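Local coordinates for sugar fermentation stimulation protein homolog (Pyrococcus furiosus, PDB 4DA2) that probably binds DNA and joins an OB-fold domain to a PD-(D/E)xK nuclease-like domain that holds calcium ions, at residues A[21-26]-A[32-37]; A[86-91]-A[117-122]; A[131-136]-A[143-148]; A[159-164]-A[198-203]; A[212-217]-A[222-227]. The protein carries 1 engineered substitution. One frame throughout, in Å; residues are numbered along the deposited sequence.

Contact 1: A[21-26]-A[32-37]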
# COMPACT_ATOMS: atom_id res chain seq x y z
N ARG A 21 -11.18 -13.17 -2.77
CA ARG A 21 -10.42 -11.94 -2.59
C ARG A 21 -9.64 -11.86 -1.26
O ARG A 21 -8.69 -11.09 -1.15
CB ARG A 21 -11.30 -10.70 -2.83
CG ARG A 21 -12.39 -10.45 -1.82
CD ARG A 21 -13.36 -9.41 -2.36
NE ARG A 21 -14.38 -8.99 -1.41
CZ ARG A 21 -15.47 -9.69 -1.11
NH1 ARG A 21 -15.69 -10.87 -1.68
NH2 ARG A 21 -16.35 -9.22 -0.23
N PHE A 22 -10.02 -12.69 -0.28
CA PHE A 22 -9.39 -12.69 1.04
C PHE A 22 -8.40 -13.83 1.29
O PHE A 22 -7.60 -13.75 2.23
CB PHE A 22 -10.46 -12.80 2.15
CG PHE A 22 -11.50 -11.74 2.09
CD1 PHE A 22 -11.19 -10.43 2.42
CD2 PHE A 22 -12.78 -12.04 1.64
CE1 PHE A 22 -12.15 -9.43 2.35
CE2 PHE A 22 -13.75 -11.05 1.57
CZ PHE A 22 -13.43 -9.74 1.93
N VAL A 23 -8.47 -14.88 0.48
CA VAL A 23 -7.71 -16.10 0.78
C VAL A 23 -7.06 -16.73 -0.45
O VAL A 23 -7.64 -16.79 -1.53
CB VAL A 23 -8.60 -17.13 1.52
CG1 VAL A 23 -7.99 -18.53 1.49
CG2 VAL A 23 -8.85 -16.67 2.96
N GLY A 24 -5.83 -17.23 -0.26
CA GLY A 24 -5.15 -18.00 -1.31
C GLY A 24 -4.66 -19.32 -0.77
O GLY A 24 -4.54 -19.50 0.45
N LEU A 25 -4.37 -20.26 -1.67
CA LEU A 25 -3.66 -21.49 -1.31
C LEU A 25 -2.22 -21.42 -1.82
O LEU A 25 -1.97 -21.04 -2.97
CB LEU A 25 -4.37 -22.72 -1.89
CG LEU A 25 -5.80 -22.97 -1.42
CD1 LEU A 25 -6.44 -24.12 -2.16
CD2 LEU A 25 -5.82 -23.21 0.12
N VAL A 26 -1.29 -21.82 -0.95
CA VAL A 26 0.13 -21.84 -1.25
C VAL A 26 0.73 -23.18 -0.80
O VAL A 26 0.18 -23.84 0.09
CB VAL A 26 0.91 -20.67 -0.55
CG1 VAL A 26 0.28 -19.31 -0.92
CG2 VAL A 26 0.93 -20.85 0.94
N ILE A 32 0.11 -28.00 1.62
CA ILE A 32 -0.76 -26.98 1.04
C ILE A 32 -1.44 -26.20 2.17
O ILE A 32 -2.11 -26.79 3.02
CB ILE A 32 -1.79 -27.55 0.04
CG1 ILE A 32 -1.09 -28.27 -1.11
CG2 ILE A 32 -2.69 -26.42 -0.50
CD1 ILE A 32 -2.03 -28.95 -2.11
N GLU A 33 -1.25 -24.87 2.19
CA GLU A 33 -1.74 -24.08 3.31
C GLU A 33 -2.63 -22.93 2.86
O GLU A 33 -2.38 -22.32 1.83
CB GLU A 33 -0.56 -23.47 4.08
CG GLU A 33 0.31 -24.48 4.80
CD GLU A 33 -0.34 -24.99 6.06
OE1 GLU A 33 -1.45 -24.53 6.42
OE2 GLU A 33 0.26 -25.88 6.70
N ARG A 34 -3.65 -22.65 3.65
CA ARG A 34 -4.48 -21.45 3.47
C ARG A 34 -3.73 -20.20 3.94
O ARG A 34 -3.20 -20.18 5.05
CB ARG A 34 -5.80 -21.62 4.24
CG ARG A 34 -6.96 -20.83 3.70
CD ARG A 34 -8.24 -21.15 4.47
NE ARG A 34 -9.36 -20.33 4.08
CZ ARG A 34 -10.33 -19.97 4.91
NH1 ARG A 34 -10.27 -20.33 6.19
NH2 ARG A 34 -11.33 -19.21 4.48
N ALA A 35 -3.65 -19.17 3.09
CA ALA A 35 -2.91 -17.96 3.40
C ALA A 35 -3.81 -16.75 3.19
O ALA A 35 -4.48 -16.64 2.17
CB ALA A 35 -1.65 -17.86 2.50
N LEU A 36 -3.83 -15.86 4.17
CA LEU A 36 -4.62 -14.65 4.08
C LEU A 36 -4.05 -13.69 3.04
O LEU A 36 -2.85 -13.53 2.92
CB LEU A 36 -4.59 -13.94 5.44
CG LEU A 36 -5.79 -13.06 5.75
CD1 LEU A 36 -7.03 -13.92 5.96
CD2 LEU A 36 -5.52 -12.20 6.99
N ILE A 37 -4.94 -13.07 2.27
CA ILE A 37 -4.56 -12.03 1.33
C ILE A 37 -5.26 -10.74 1.79
O ILE A 37 -6.49 -10.68 1.91
CB ILE A 37 -4.98 -12.39 -0.13
CG1 ILE A 37 -4.18 -13.58 -0.66
CG2 ILE A 37 -4.87 -11.15 -1.06
CD1 ILE A 37 -4.82 -14.26 -1.89
O HOH W 1 -7.91 -8.96 0.64

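Contact 2: A[86-91]-A[117-122]. Engineered in segment 117-122: Ile121 (natural residue Leu). With CA (calcium ion), chain C; CA (calcium ion), chain D.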
# COMPACT_ATOMS: atom_id res chain seq x y z
N LYS A 86 2.02 -0.56 8.15
CA LYS A 86 2.99 -0.60 9.27
C LYS A 86 4.28 0.11 8.84
O LYS A 86 4.88 0.84 9.65
CB LYS A 86 3.31 -2.04 9.69
CG LYS A 86 2.18 -2.74 10.45
CD LYS A 86 2.73 -3.96 11.18
CE LYS A 86 1.68 -4.64 12.06
NZ LYS A 86 0.97 -5.70 11.32
N ALA A 87 4.67 -0.08 7.58
CA ALA A 87 5.85 0.58 6.98
C ALA A 87 5.63 2.10 6.96
O ALA A 87 6.50 2.87 7.39
CB ALA A 87 6.09 0.07 5.58
N PHE A 88 4.47 2.53 6.48
CA PHE A 88 4.10 3.95 6.57
C PHE A 88 4.19 4.51 8.01
O PHE A 88 4.76 5.58 8.23
CB PHE A 88 2.72 4.24 5.93
CG PHE A 88 2.38 5.70 5.90
CD1 PHE A 88 3.08 6.56 5.05
CD2 PHE A 88 1.40 6.23 6.72
CE1 PHE A 88 2.80 7.91 5.02
CE2 PHE A 88 1.15 7.59 6.72
CZ PHE A 88 1.83 8.42 5.85
N GLU A 89 3.61 3.80 8.97
CA GLU A 89 3.68 4.16 10.38
C GLU A 89 5.13 4.29 10.89
O GLU A 89 5.41 5.16 11.71
CB GLU A 89 2.86 3.17 11.23
CG GLU A 89 1.35 3.32 10.97
CD GLU A 89 0.50 2.11 11.33
OE1 GLU A 89 0.91 1.32 12.19
OE2 GLU A 89 -0.59 1.95 10.75
N LYS A 90 6.04 3.47 10.39
CA LYS A 90 7.45 3.59 10.76
C LYS A 90 8.05 4.86 10.19
O LYS A 90 8.81 5.57 10.86
CB LYS A 90 8.23 2.35 10.33
CG LYS A 90 7.86 1.12 11.15
CD LYS A 90 8.58 1.19 12.49
CE LYS A 90 8.08 0.11 13.39
NZ LYS A 90 8.86 0.02 14.65
N ILE A 91 7.72 5.14 8.92
CA ILE A 91 8.11 6.40 8.29
C ILE A 91 7.65 7.62 9.11
O ILE A 91 8.44 8.56 9.36
CB ILE A 91 7.62 6.45 6.83
CG1 ILE A 91 8.42 5.45 5.99
CG2 ILE A 91 7.71 7.88 6.25
CD1 ILE A 91 7.86 5.25 4.60
N LEU A 117 -11.08 7.31 6.43
CA LEU A 117 -9.74 7.43 5.84
C LEU A 117 -8.73 6.83 6.82
O LEU A 117 -9.01 6.71 8.01
CB LEU A 117 -9.41 8.89 5.56
CG LEU A 117 -10.28 9.58 4.52
CD1 LEU A 117 -9.90 11.08 4.42
CD2 LEU A 117 -10.18 8.89 3.17
N ASP A 118 -7.54 6.48 6.32
CA ASP A 118 -6.60 5.71 7.12
C ASP A 118 -6.16 6.37 8.41
O ASP A 118 -6.17 5.71 9.47
CB ASP A 118 -5.35 5.36 6.32
CG ASP A 118 -5.63 4.36 5.25
OD1 ASP A 118 -6.58 3.56 5.39
OD2 ASP A 118 -4.87 4.34 4.24
N TYR A 119 -5.74 7.64 8.33
CA TYR A 119 -5.14 8.33 9.50
C TYR A 119 -5.59 9.76 9.69
O TYR A 119 -5.76 10.50 8.72
CB TYR A 119 -3.60 8.33 9.41
CG TYR A 119 -2.97 6.97 9.12
CD1 TYR A 119 -2.90 5.99 10.11
CD2 TYR A 119 -2.43 6.68 7.87
CE1 TYR A 119 -2.33 4.74 9.86
CE2 TYR A 119 -1.85 5.43 7.60
CZ TYR A 119 -1.79 4.47 8.60
OH TYR A 119 -1.25 3.23 8.35
N LEU A 120 -5.75 10.14 10.96
CA LEU A 120 -5.70 11.54 11.35
C LEU A 120 -4.38 11.70 12.06
O LEU A 120 -4.08 10.97 13.01
CB LEU A 120 -6.84 11.92 12.29
CG LEU A 120 -6.80 13.38 12.73
CD1 LEU A 120 -6.90 14.31 11.52
CD2 LEU A 120 -7.91 13.70 13.75
N ILE A 121 -3.60 12.65 11.56
CA ILE A 121 -2.25 12.93 12.05
C ILE A 121 -2.24 14.34 12.64
O ILE A 121 -2.82 15.27 12.09
CB ILE A 121 -1.23 12.75 10.91
CG1 ILE A 121 -1.05 11.26 10.66
CG2 ILE A 121 0.15 13.39 11.24
CD1 ILE A 121 -0.30 10.92 9.39
N GLU A 122 -1.60 14.47 13.80
CA GLU A 122 -1.52 15.75 14.48
C GLU A 122 -0.13 16.32 14.40
O GLU A 122 0.85 15.63 14.72
CB GLU A 122 -1.99 15.64 15.93
CG GLU A 122 -2.02 16.99 16.67
CD GLU A 122 -2.49 16.89 18.12
OE1 GLU A 122 -2.94 15.81 18.55
OE2 GLU A 122 -2.41 17.91 18.83
CA CA C . -5.80 2.76 2.76
CA CA D . -8.52 2.34 5.62
O HOH W 2 -6.76 1.93 0.71
O HOH W 3 -7.95 1.46 3.43
O HOH W 4 -4.33 1.44 4.23
O HOH W 5 -10.93 1.68 4.91
O HOH W 6 -9.49 4.35 4.52

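Contact 3: A[131-136]-A[143-148]. With CA (calcium ion), chain C.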
# COMPACT_ATOMS: atom_id res chain seq x y z
N GLU A 131 -4.69 9.30 3.64
CA GLU A 131 -5.11 8.01 3.11
C GLU A 131 -3.92 7.39 2.38
O GLU A 131 -3.24 8.09 1.59
CB GLU A 131 -6.32 8.19 2.16
CG GLU A 131 -6.79 6.92 1.43
CD GLU A 131 -7.23 5.81 2.40
OE1 GLU A 131 -7.66 6.15 3.53
OE2 GLU A 131 -7.10 4.60 2.04
N THR A 132 -3.65 6.12 2.66
CA THR A 132 -2.55 5.44 1.96
C THR A 132 -3.13 4.38 1.03
O THR A 132 -4.13 3.72 1.38
CB THR A 132 -1.50 4.84 2.93
OG1 THR A 132 -2.13 3.85 3.76
CG2 THR A 132 -0.92 5.93 3.82
N LYS A 133 -2.59 4.29 -0.18
CA LYS A 133 -3.05 3.25 -1.14
C LYS A 133 -1.93 2.37 -1.67
O LYS A 133 -0.83 2.84 -1.87
CB LYS A 133 -3.76 3.91 -2.32
CG LYS A 133 -4.98 4.74 -1.91
CD LYS A 133 -6.25 4.07 -2.29
CE LYS A 133 -7.47 4.78 -1.72
NZ LYS A 133 -7.97 3.97 -0.57
N SER A 134 -2.23 1.09 -1.88
CA SER A 134 -1.27 0.17 -2.48
C SER A 134 -1.05 0.49 -3.95
O SER A 134 -2.02 0.62 -4.71
CB SER A 134 -1.77 -1.26 -2.36
OG SER A 134 -0.84 -2.17 -2.96
N ALA A 135 0.21 0.60 -4.35
CA ALA A 135 0.56 0.79 -5.76
C ALA A 135 1.60 -0.21 -6.21
O ALA A 135 2.80 0.08 -6.27
CB ALA A 135 1.04 2.23 -6.02
N VAL A 136 1.15 -1.42 -6.51
CA VAL A 136 2.09 -2.51 -6.81
C VAL A 136 1.90 -3.06 -8.24
O VAL A 136 2.36 -4.18 -8.56
CB VAL A 136 2.12 -3.62 -5.72
CG1 VAL A 136 2.69 -3.03 -4.39
CG2 VAL A 136 0.73 -4.24 -5.49
N ALA A 143 5.32 2.63 -10.57
CA ALA A 143 4.29 1.93 -9.77
C ALA A 143 2.96 2.61 -10.08
O ALA A 143 2.91 3.84 -10.26
CB ALA A 143 4.59 2.06 -8.30
N MET A 144 1.89 1.82 -10.12
CA MET A 144 0.58 2.33 -10.49
C MET A 144 -0.55 1.89 -9.59
O MET A 144 -0.47 0.83 -8.89
CB MET A 144 0.27 1.99 -11.94
CG MET A 144 1.34 2.47 -12.89
SD MET A 144 0.72 2.38 -14.58
CE MET A 144 0.41 0.61 -14.78
N TYR A 145 -1.59 2.73 -9.58
CA TYR A 145 -2.84 2.42 -8.88
C TYR A 145 -4.00 2.95 -9.70
O TYR A 145 -3.90 4.04 -10.28
CB TYR A 145 -2.82 3.04 -7.48
CG TYR A 145 -4.17 3.12 -6.81
CD1 TYR A 145 -4.60 2.12 -5.90
CD2 TYR A 145 -5.03 4.18 -7.09
CE1 TYR A 145 -5.85 2.22 -5.27
CE2 TYR A 145 -6.30 4.29 -6.47
CZ TYR A 145 -6.68 3.31 -5.56
OH TYR A 145 -7.91 3.43 -4.97
N PRO A 146 -5.13 2.21 -9.72
CA PRO A 146 -5.32 0.88 -9.11
C PRO A 146 -5.16 -0.14 -10.23
O PRO A 146 -4.90 0.26 -11.36
CB PRO A 146 -6.76 0.94 -8.64
CG PRO A 146 -7.44 1.75 -9.69
CD PRO A 146 -6.42 2.78 -10.16
N ASP A 147 -5.35 -1.43 -9.96
CA ASP A 147 -5.28 -2.39 -11.07
C ASP A 147 -6.64 -2.82 -11.63
O ASP A 147 -6.71 -3.61 -12.58
CB ASP A 147 -4.36 -3.59 -10.75
CG ASP A 147 -4.94 -4.52 -9.72
OD1 ASP A 147 -6.15 -4.40 -9.41
OD2 ASP A 147 -4.18 -5.39 -9.24
N CYS A 148 -7.69 -2.28 -11.04
CA CYS A 148 -9.06 -2.51 -11.47
C CYS A 148 -9.90 -1.47 -10.75
O CYS A 148 -9.40 -0.83 -9.82
CB CYS A 148 -9.51 -3.93 -11.11
SG CYS A 148 -9.67 -4.24 -9.35
CA CA C . -5.80 2.76 2.76
O HOH W 2 -6.76 1.93 0.71
O HOH W 3 -7.95 1.46 3.43
O HOH W 4 -4.33 1.44 4.23

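Contact 4: A[159-164]-A[198-203]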
# COMPACT_ATOMS: atom_id res chain seq x y z
N GLU A 159 -13.82 12.17 -0.59
CA GLU A 159 -13.80 12.75 0.75
C GLU A 159 -12.56 13.64 0.94
O GLU A 159 -12.62 14.65 1.64
CB GLU A 159 -13.85 11.67 1.83
CG GLU A 159 -15.13 10.83 1.83
CD GLU A 159 -16.40 11.63 2.09
OE1 GLU A 159 -16.34 12.84 2.45
OE2 GLU A 159 -17.48 11.04 1.94
N LEU A 160 -11.44 13.23 0.33
CA LEU A 160 -10.21 14.03 0.38
C LEU A 160 -10.42 15.40 -0.30
O LEU A 160 -9.97 16.43 0.21
CB LEU A 160 -9.03 13.27 -0.26
CG LEU A 160 -8.51 12.07 0.54
CD1 LEU A 160 -7.59 11.19 -0.35
CD2 LEU A 160 -7.75 12.53 1.75
N ILE A 161 -11.04 15.37 -1.47
CA ILE A 161 -11.34 16.57 -2.24
C ILE A 161 -12.22 17.51 -1.39
O ILE A 161 -11.94 18.72 -1.29
CB ILE A 161 -12.03 16.22 -3.58
CG1 ILE A 161 -11.03 15.57 -4.54
CG2 ILE A 161 -12.67 17.49 -4.19
CD1 ILE A 161 -11.67 14.94 -5.77
N LYS A 162 -13.26 16.96 -0.76
CA LYS A 162 -14.16 17.79 0.04
C LYS A 162 -13.44 18.42 1.25
O LYS A 162 -13.63 19.60 1.54
CB LYS A 162 -15.37 16.97 0.49
CG LYS A 162 -16.21 17.59 1.65
CD LYS A 162 -17.07 18.78 1.24
CE LYS A 162 -18.20 18.98 2.25
NZ LYS A 162 -18.47 20.41 2.49
N LEU A 163 -12.61 17.64 1.94
CA LEU A 163 -11.76 18.18 3.02
C LEU A 163 -10.93 19.40 2.51
O LEU A 163 -10.98 20.48 3.12
CB LEU A 163 -10.82 17.10 3.54
CG LEU A 163 -11.44 16.04 4.45
CD1 LEU A 163 -10.42 14.95 4.68
CD2 LEU A 163 -11.82 16.67 5.76
N ALA A 164 -10.23 19.24 1.39
CA ALA A 164 -9.37 20.31 0.85
C ALA A 164 -10.16 21.56 0.48
O ALA A 164 -9.69 22.67 0.69
CB ALA A 164 -8.58 19.83 -0.35
N LEU A 198 -8.15 12.03 -9.28
CA LEU A 198 -6.82 12.42 -8.76
C LEU A 198 -6.35 13.79 -9.29
O LEU A 198 -5.69 14.58 -8.57
CB LEU A 198 -5.76 11.31 -9.02
CG LEU A 198 -5.95 10.04 -8.15
CD1 LEU A 198 -5.09 8.90 -8.70
CD2 LEU A 198 -5.66 10.31 -6.67
N LYS A 199 -6.70 14.08 -10.55
CA LYS A 199 -6.45 15.40 -11.15
C LYS A 199 -7.23 16.47 -10.40
O LYS A 199 -6.68 17.52 -10.09
CB LYS A 199 -6.86 15.42 -12.64
CG LYS A 199 -5.93 14.61 -13.54
CD LYS A 199 -6.24 14.81 -15.04
CE LYS A 199 -5.40 13.87 -15.90
NZ LYS A 199 -5.99 12.49 -15.94
N GLU A 200 -8.50 16.17 -10.10
CA GLU A 200 -9.36 17.07 -9.35
C GLU A 200 -8.82 17.29 -7.94
O GLU A 200 -8.83 18.44 -7.45
CB GLU A 200 -10.80 16.52 -9.29
CG GLU A 200 -11.79 17.45 -8.59
CD GLU A 200 -13.24 16.95 -8.63
OE1 GLU A 200 -13.50 15.92 -9.26
OE2 GLU A 200 -14.11 17.61 -8.01
N ALA A 201 -8.33 16.22 -7.32
CA ALA A 201 -7.68 16.31 -6.00
C ALA A 201 -6.50 17.28 -5.98
O ALA A 201 -6.41 18.13 -5.09
CB ALA A 201 -7.20 14.92 -5.53
N LEU A 202 -5.58 17.12 -6.93
CA LEU A 202 -4.43 18.02 -7.08
C LEU A 202 -4.88 19.48 -7.13
O LEU A 202 -4.39 20.33 -6.40
CB LEU A 202 -3.64 17.69 -8.34
CG LEU A 202 -2.42 16.78 -8.29
CD1 LEU A 202 -1.72 16.82 -9.66
CD2 LEU A 202 -1.48 17.19 -7.16
N GLU A 203 -5.87 19.75 -7.98
CA GLU A 203 -6.41 21.09 -8.15
C GLU A 203 -7.08 21.63 -6.90
O GLU A 203 -6.99 22.83 -6.63
CB GLU A 203 -7.40 21.13 -9.32
CG GLU A 203 -6.72 20.92 -10.66
CD GLU A 203 -7.72 20.92 -11.81
OE1 GLU A 203 -8.88 21.35 -11.60
OE2 GLU A 203 -7.35 20.49 -12.91

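Contact 5: A[212-217]-A[222-227]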
# COMPACT_ATOMS: atom_id res chain seq x y z
N GLY A 212 8.69 4.67 -2.51
CA GLY A 212 9.21 3.38 -2.99
C GLY A 212 9.65 2.53 -1.81
O GLY A 212 10.38 2.99 -0.92
N LEU A 213 9.18 1.28 -1.80
CA LEU A 213 9.48 0.34 -0.74
C LEU A 213 9.65 -1.04 -1.35
O LEU A 213 9.12 -1.30 -2.43
CB LEU A 213 8.34 0.28 0.28
CG LEU A 213 8.21 1.41 1.30
CD1 LEU A 213 7.50 2.63 0.71
CD2 LEU A 213 7.47 0.88 2.49
N HIS A 214 10.41 -1.88 -0.67
CA HIS A 214 10.47 -3.31 -0.96
C HIS A 214 10.91 -4.03 0.30
O HIS A 214 11.29 -3.41 1.31
CB HIS A 214 11.38 -3.61 -2.18
CG HIS A 214 12.83 -3.36 -1.91
ND1 HIS A 214 13.44 -2.16 -2.22
CD2 HIS A 214 13.78 -4.12 -1.33
CE1 HIS A 214 14.71 -2.20 -1.85
NE2 HIS A 214 14.94 -3.38 -1.31
N MET A 215 10.86 -5.37 0.24
CA MET A 215 11.35 -6.21 1.30
C MET A 215 12.45 -7.08 0.70
O MET A 215 12.35 -7.50 -0.48
CB MET A 215 10.22 -7.06 1.86
CG MET A 215 10.65 -7.95 3.04
SD MET A 215 9.24 -8.62 4.01
CE MET A 215 8.31 -9.54 2.81
N GLU A 216 13.52 -7.25 1.46
CA GLU A 216 14.62 -8.12 1.07
C GLU A 216 14.27 -9.53 1.51
O GLU A 216 13.44 -9.70 2.39
CB GLU A 216 15.90 -7.69 1.76
CG GLU A 216 16.27 -6.22 1.53
CD GLU A 216 16.97 -6.04 0.21
OE1 GLU A 216 17.51 -7.05 -0.28
OE2 GLU A 216 17.00 -4.92 -0.34
N LEU A 217 14.93 -10.52 0.92
CA LEU A 217 14.69 -11.92 1.28
C LEU A 217 14.96 -12.19 2.75
O LEU A 217 14.36 -13.10 3.33
CB LEU A 217 15.54 -12.86 0.42
CG LEU A 217 15.41 -12.69 -1.10
CD1 LEU A 217 16.38 -13.61 -1.85
CD2 LEU A 217 13.98 -12.93 -1.56
N ILE A 222 12.71 -2.00 3.23
CA ILE A 222 13.59 -0.93 2.78
C ILE A 222 12.77 0.23 2.20
O ILE A 222 11.93 0.05 1.31
CB ILE A 222 14.62 -1.45 1.72
CG1 ILE A 222 15.43 -2.65 2.26
CG2 ILE A 222 15.57 -0.34 1.25
CD1 ILE A 222 16.05 -2.41 3.63
N TYR A 223 13.05 1.45 2.67
CA TYR A 223 12.38 2.62 2.16
C TYR A 223 13.37 3.29 1.22
O TYR A 223 14.44 3.70 1.66
CB TYR A 223 11.99 3.55 3.33
CG TYR A 223 11.55 4.94 2.91
CD1 TYR A 223 10.60 5.13 1.88
CD2 TYR A 223 12.08 6.08 3.53
CE1 TYR A 223 10.21 6.41 1.49
CE2 TYR A 223 11.68 7.37 3.14
CZ TYR A 223 10.74 7.52 2.13
OH TYR A 223 10.36 8.79 1.74
N ARG A 224 13.03 3.35 -0.07
CA ARG A 224 13.93 3.86 -1.10
C ARG A 224 13.83 5.39 -1.27
O ARG A 224 14.70 6.00 -1.89
CB ARG A 224 13.73 3.13 -2.44
CG ARG A 224 14.08 1.61 -2.42
CD ARG A 224 14.19 1.06 -3.86
NE ARG A 224 13.03 1.42 -4.67
CZ ARG A 224 11.85 0.81 -4.60
NH1 ARG A 224 11.67 -0.22 -3.78
NH2 ARG A 224 10.84 1.22 -5.36
N GLY A 225 12.81 6.00 -0.68
CA GLY A 225 12.55 7.43 -0.81
C GLY A 225 11.29 7.68 -1.62
O GLY A 225 10.49 6.74 -1.89
N GLU A 226 11.10 8.92 -2.06
CA GLU A 226 9.90 9.23 -2.83
C GLU A 226 10.02 8.87 -4.31
O GLU A 226 11.12 8.85 -4.88
CB GLU A 226 9.52 10.71 -2.70
CG GLU A 226 9.11 11.12 -1.32
CD GLU A 226 8.72 12.60 -1.25
OE1 GLU A 226 7.93 13.05 -2.12
OE2 GLU A 226 9.17 13.28 -0.31
N LEU A 227 8.88 8.62 -4.93
CA LEU A 227 8.81 8.36 -6.36
C LEU A 227 8.31 9.64 -7.04
O LEU A 227 7.54 10.41 -6.43
CB LEU A 227 7.82 7.21 -6.65
CG LEU A 227 8.00 5.88 -5.90
CD1 LEU A 227 6.86 4.92 -6.23
CD2 LEU A 227 9.33 5.25 -6.26

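Contact 1: A[21-26]-A[32-37]
Ile32 packs its CG2 against Leu25 CB at one end of an antiparallel beta hairpin in the OB domain, strands 23-28 and 31-36. Next along, Glu33 exchanges two backbone hydrogen bonds with Val26, the shorter from Glu33 N to Val26 O at 2.7 Å. Arg34, whose non-hydrogen-bonded partner is Leu25, reaches diagonally to Val23 on the same face: with CG anti to its own N (chi1 -154°) and the chain extended to NE, it crosses Val23 at about a right angle, CG lying 3.4 Å from Val23 CG1. Ala35 pairs with Gly24 through two nearly straight bonds, and its CB meets Val26 CG1 at 4.2 Å on the face that strand 65-72 helps cover through Leu67. Leu36 sets CD1 beside Phe22 O. Ile37 gives its N-H to Phe22 O at 2.7 Å and lays CD1 3.5 Å from Gly24 N, while a water bridges Arg21 O and Ile37 O. Cohesion is therefore mostly backbone hydrogen bonding, with aliphatic packing on both faces and no charge pair joining the strands.

Contact 2: A[86-91]-A[117-122]
Phe88 slides its ring past that of Tyr119, the planes near parallel at 29° but so displaced that they barely overlap, with centroids 5.6 Å apart. The pair joins helix 81-93 to strand 115-122 in the PD-(D/E)xK domain, the alpha/beta nuclease fold whose acidic residues gather metal ions. Touching is concentrated at one side of each ring, where Phe88 CD2 comes 3.5 Å from Tyr119 CE2; CG of Phe88 lies anti to its backbone N (chi1 -174°), which carries the ring toward the strand. One helix position on, Glu89 crosses the tyrosine at about a right angle and accepts a hydrogen bond from its hydroxyl. A phenylalanine in place of Tyr119 would probably leave Glu89 OE2 without its hydroxyl donor, its carboxylate held by little more than a long, weak ion pair with Arg108. Just before it in the chain, Asp118 binds both calcium ions: OD1 bridges them, 2.3 Å from one and 2.9 Å from the other, to which OD2 also binds at 2.4 Å and whose shell Glu131 and Thr132 help complete. Asp118 CB also rests over a face of the Tyr119 ring. Tyr119 OH meets the anti lone pair of Glu89 OE2 at 2.8 Å, with carboxylate and ring planes perpendicular.

Contact 3: A[131-136]-A[143-148]
The metal site of the nuclease-like domain supplies one end of this contact, and the hairpin of strands 127-139 and 142-145 supplies the other. Lys133 spans the two. Its CB sits over a face of the Tyr145 ring, 4.3 Å from the centroid in a CH-pi contact, and its CD comes 3.2 Å from Tyr145 OH. Bends at chi2 (-107°) and chi4 then return the ammonium to its own strand, where NZ makes a salt bridge of 2.8 Å to Glu131 OE2, reaching it from above the carboxylate plane. NZ also donates to a calcium-bound water and to His156 ND1, so several partners fix its position. Pro146, after a cis peptide bond, packs on the opposite face of Tyr145 and leaves the ring sandwiched. Toward the hairpin end the fit is between small groups, with Ala135 CB 4.2 Å from both Ala143 CB and Tyr145 CB, and Ser134 O at the tyrosine edge. Glu131 OE2 and Thr132 O bind the same calcium ion, each at 2.4 Å, together with Asp118. Acid, backbone carbonyl and lysine on one strand, beside an aspartate from its neighbour, are the signature of the PD-(D/E)xK nuclease site.

Contact 4: A[159-164]-A[198-203]
This is a small, apolar helix-to-helix contact on one flank of the PD-(D/E)xK alpha/beta fold, where helices 151-165 and 192-204 pack beside each other against the central sheet. The backbones come close, with Ile161 CA and Ala201 CA 5.3 Å apart, because the residue facing the isoleucine is only an alanine. Ile161 carries the contact: CG1, anti to the carbonyl carbon (chi1 -71°), lies 4.0 Å from Ala201 CB and nearer still to the backbone of that residue. Its outer methyl goes on to the aliphatic part of Glu200, the two side chains crossing at about a right angle. Extended beyond CG, Glu200 carries its carboxylate past the isoleucine to a salt bridge with Arg165, so a polar link borders the apolar one. On the sheet side of the helices, Leu160 packs on Ala170 and Ile172 of strand 169-176 while Leu198 touches Phe174 of the same strand, giving both a common floor. At its far end, Ile161 CD1 stands 3.8 Å from both CG and CD of Glu200.

Contact 5: A[212-217]-A[222-227]
His214 and Arg224 form the tight, polar part of this antiparallel hairpin, on the face away from Leu213 and Tyr223. Arg224 NH1 donates to His214 ND1 at 3.1 Å, ring and guanidinium nearly coplanar (18°), and makes a weak second bond to Leu213 O. The other ring nitrogen, NE2, donates a hydrogen bond to Glu216 OE2 at 2.7 Å, so the imidazole is held at both nitrogens while Ile222 CB lies over one face, 3.9 Å from the centroid. A leucine at His214 is likely to leave Arg224 NH1 and the Glu216 carboxylate each without this partner. Gly212 lies against a face of the guanidinium, where a CB would run into NH2. The opposite face is looser across the strands: Leu213 CD1 and Tyr223 CD1 stay 4.2 Å apart, although helix 81-93 and strand 2-6 bury them. Solvent is nearer at Glu216 and Ile222, both partly exposed, whose CG and CG1 meet at 3.7 Å. Bonded backbone pairing at His214 and Ile222 is that of a beta hairpin, here in the large mixed sheet of the nuclease-like fold.

From the N terminus, contact 1 closes a short hairpin in the OB domain and touches none of the other four. Contact 2 then closes a longer loop, bringing helix 81-93 onto strand 115-122. Contact 3 follows as another hairpin and shares a calcium ion with contact 2, Asp118 OD2 lying 2.7 Å from Thr132 N. Contact 4 spans the 33 residues between its segments; Leu160 reaches Leu117 and Glu131, tying the helical flank to the metal-bearing strands. Contact 5 ends the series as a hairpin of the same large sheet, with Ala87 on Leu213 and Ala143 on Leu227. All five run in sequence, neither nested nor crossed.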